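Local structure of phosphatidylinositol-specific phospholipase C (Listeria monocytogenes, 2PLC) at residues Leu214-Ala219 / Ile254-Phe259. The protein is a bacterial member of the phosphatidylinositol-specific phospholipase C family, built on a TIM-barrel type of fold. Residues are numbered along the deposited sequence; the frame is centred on the assembly and turned at random.
Sequences LNHISA and ILIMDF
Strands 214-216 and 254-257 run parallel, the axes 4.7 Å apart at 31°, joined by three backbone hydrogen bonds: N215 N to I254 O at 2.8 Å, I256 N to N215 O and, just past the strand end, I217 N to I256 O. The first bond runs almost straight out from its carbonyl (C=O...N 171°), whereas I256 N sits 36° above the carbonyl plane of N215. On the face carrying L214, H216, I254 and I256, the last is the hub. Its CD1 lies over one face of the H216 ring, 3.8 Å from the centroid, a CH-pi contact, and also meets L214 CD1 at 3.7 Å; H216 ND1 is hydrogen-bonded to Q183 O. I256 CG2 touches the ring at H216 CD2. On the other face, N215 lies alongside L255, ND2 3.7 Å from L255 CD2, while donating to I198 O of helix 191-207. Past strand 214-216, I217 CG1 packs beside M257 CG, and S218 CB lies 3.1 Å from D258 OD2. Two waters donate to D258 OD2, one also reaching A219 O at 2.9 Å, while D258 OD1 is hydrogen-bonded to H25 ND1. Helix 226-246 connects the two strands, making this a beta-alpha-beta unit with adjacent parallel strands, as in TIM-barrel folds.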
loop_
_atom_site.group_PDB
_atom_site.type_symbol
_atom_site.label_atom_id
_atom_site.label_comp_id
_atom_site.label_asym_id
_atom_site.label_seq_id
_atom_site.Cartn_x
_atom_site.Cartn_y
_atom_site.Cartn_z
ATOM N N LEU A 214 -5.015 2.830 7.129
ATOM C CA LEU A 214 -3.943 1.918 6.744
ATOM C C LEU A 214 -3.830 0.928 7.901
ATOM O O LEU A 214 -3.238 1.222 8.934
ATOM C CB LEU A 214 -2.625 2.678 6.541
ATOM C CG LEU A 214 -2.412 3.594 5.324
ATOM C CD1 LEU A 214 -2.447 2.782 4.060
ATOM C CD2 LEU A 214 -3.442 4.704 5.257
ATOM N N ASN A 215 -4.437 -0.237 7.725
ATOM C CA ASN A 215 -4.469 -1.277 8.748
ATOM C C ASN A 215 -3.424 -2.383 8.510
ATOM O O ASN A 215 -3.648 -3.299 7.723
ATOM C CB ASN A 215 -5.885 -1.871 8.759
ATOM C CG ASN A 215 -6.235 -2.567 10.057
ATOM O OD1 ASN A 215 -5.401 -2.730 10.951
ATOM N ND2 ASN A 215 -7.490 -2.978 10.170
ATOM N N HIS A 216 -2.291 -2.303 9.205
ATOM C CA HIS A 216 -1.232 -3.301 9.064
ATOM C C HIS A 216 -1.481 -4.621 9.778
ATOM O O HIS A 216 -1.602 -4.667 11.003
ATOM C CB HIS A 216 0.109 -2.740 9.540
ATOM C CG HIS A 216 0.695 -1.722 8.615
ATOM N ND1 HIS A 216 0.400 -0.380 8.703
ATOM C CD2 HIS A 216 1.536 -1.855 7.561
ATOM C CE1 HIS A 216 1.033 0.270 7.743
ATOM N NE2 HIS A 216 1.729 -0.601 7.036
ATOM N N ILE A 217 -1.556 -5.695 9.003
ATOM C CA ILE A 217 -1.732 -7.032 9.549
ATOM C C ILE A 217 -0.319 -7.549 9.908
ATOM O O ILE A 217 -0.149 -8.384 10.799
ATOM C CB ILE A 217 -2.347 -7.990 8.491
ATOM C CG1 ILE A 217 -3.584 -7.365 7.841
ATOM C CG2 ILE A 217 -2.664 -9.338 9.108
ATOM C CD1 ILE A 217 -4.734 -7.164 8.760
ATOM N N SER A 218 0.692 -7.006 9.227
ATOM C CA SER A 218 2.094 -7.379 9.409
ATOM C C SER A 218 2.746 -7.021 10.750
ATOM O O SER A 218 2.355 -6.060 11.414
ATOM C CB SER A 218 2.922 -6.780 8.272
ATOM O OG SER A 218 2.652 -5.393 8.130
ATOM N N ALA A 219 3.776 -7.783 11.111
ATOM C CA ALA A 219 4.521 -7.575 12.350
ATOM C C ALA A 219 5.822 -8.387 12.342
ATOM O O ALA A 219 5.990 -9.290 11.522
ATOM C CB ALA A 219 3.671 -7.965 13.539
ATOM N N ILE A 254 -7.763 -0.048 4.043
ATOM C CA ILE A 254 -6.653 -0.789 3.452
ATOM C C ILE A 254 -6.051 -1.807 4.418
ATOM O O ILE A 254 -5.503 -1.446 5.462
ATOM C CB ILE A 254 -5.553 0.175 2.977
ATOM C CG1 ILE A 254 -6.172 1.258 2.089
ATOM C CG2 ILE A 254 -4.488 -0.591 2.199
ATOM C CD1 ILE A 254 -5.267 2.416 1.812
ATOM N N LEU A 255 -6.183 -3.081 4.063
ATOM C CA LEU A 255 -5.663 -4.189 4.862
ATOM C C LEU A 255 -4.315 -4.582 4.264
ATOM O O LEU A 255 -4.244 -5.200 3.197
ATOM C CB LEU A 255 -6.661 -5.356 4.854
ATOM C CG LEU A 255 -8.047 -4.988 5.424
ATOM C CD1 LEU A 255 -9.008 -6.162 5.352
ATOM C CD2 LEU A 255 -7.909 -4.509 6.866
ATOM N N ILE A 256 -3.253 -4.190 4.964
ATOM C CA ILE A 256 -1.870 -4.393 4.542
ATOM C C ILE A 256 -1.244 -5.665 5.124
ATOM O O ILE A 256 -0.998 -5.754 6.329
ATOM C CB ILE A 256 -1.051 -3.134 4.911
ATOM C CG1 ILE A 256 -1.851 -1.879 4.515
ATOM C CG2 ILE A 256 0.268 -3.128 4.185
ATOM C CD1 ILE A 256 -1.267 -0.599 5.005
ATOM N N MET A 257 -0.904 -6.604 4.241
ATOM C CA MET A 257 -0.379 -7.900 4.655
ATOM C C MET A 257 0.988 -8.363 4.151
ATOM O O MET A 257 1.542 -7.843 3.172
ATOM C CB MET A 257 -1.385 -8.985 4.242
ATOM C CG MET A 257 -2.827 -8.700 4.603
ATOM S SD MET A 257 -3.976 -9.716 3.682
ATOM C CE MET A 257 -4.128 -8.751 2.166
ATOM N N ASP A 258 1.505 -9.369 4.854
ATOM C CA ASP A 258 2.743 -10.060 4.516
ATOM C C ASP A 258 2.205 -11.400 4.028
ATOM O O ASP A 258 1.205 -11.891 4.560
ATOM C CB ASP A 258 3.593 -10.345 5.753
ATOM C CG ASP A 258 4.379 -9.150 6.223
ATOM O OD1 ASP A 258 4.648 -8.235 5.414
ATOM O OD2 ASP A 258 4.751 -9.144 7.415
ATOM N N PHE A 259 2.831 -11.959 2.994
ATOM C CA PHE A 259 2.447 -13.254 2.432
ATOM C C PHE A 259 0.941 -13.481 2.222
ATOM O O PHE A 259 0.389 -14.484 2.677
ATOM C CB PHE A 259 3.009 -14.389 3.302
ATOM C CG PHE A 259 4.503 -14.380 3.427
ATOM C CD1 PHE A 259 5.299 -14.869 2.401
ATOM C CD2 PHE A 259 5.113 -13.920 4.585
ATOM C CE1 PHE A 259 6.684 -14.903 2.530
ATOM C CE2 PHE A 259 6.490 -13.949 4.725
ATOM C CZ PHE A 259 7.283 -14.442 3.696
HETATM O O HOH W 1 3.562 -10.708 9.219
HETATM O O HOH W 2 6.572 -7.952 8.969
#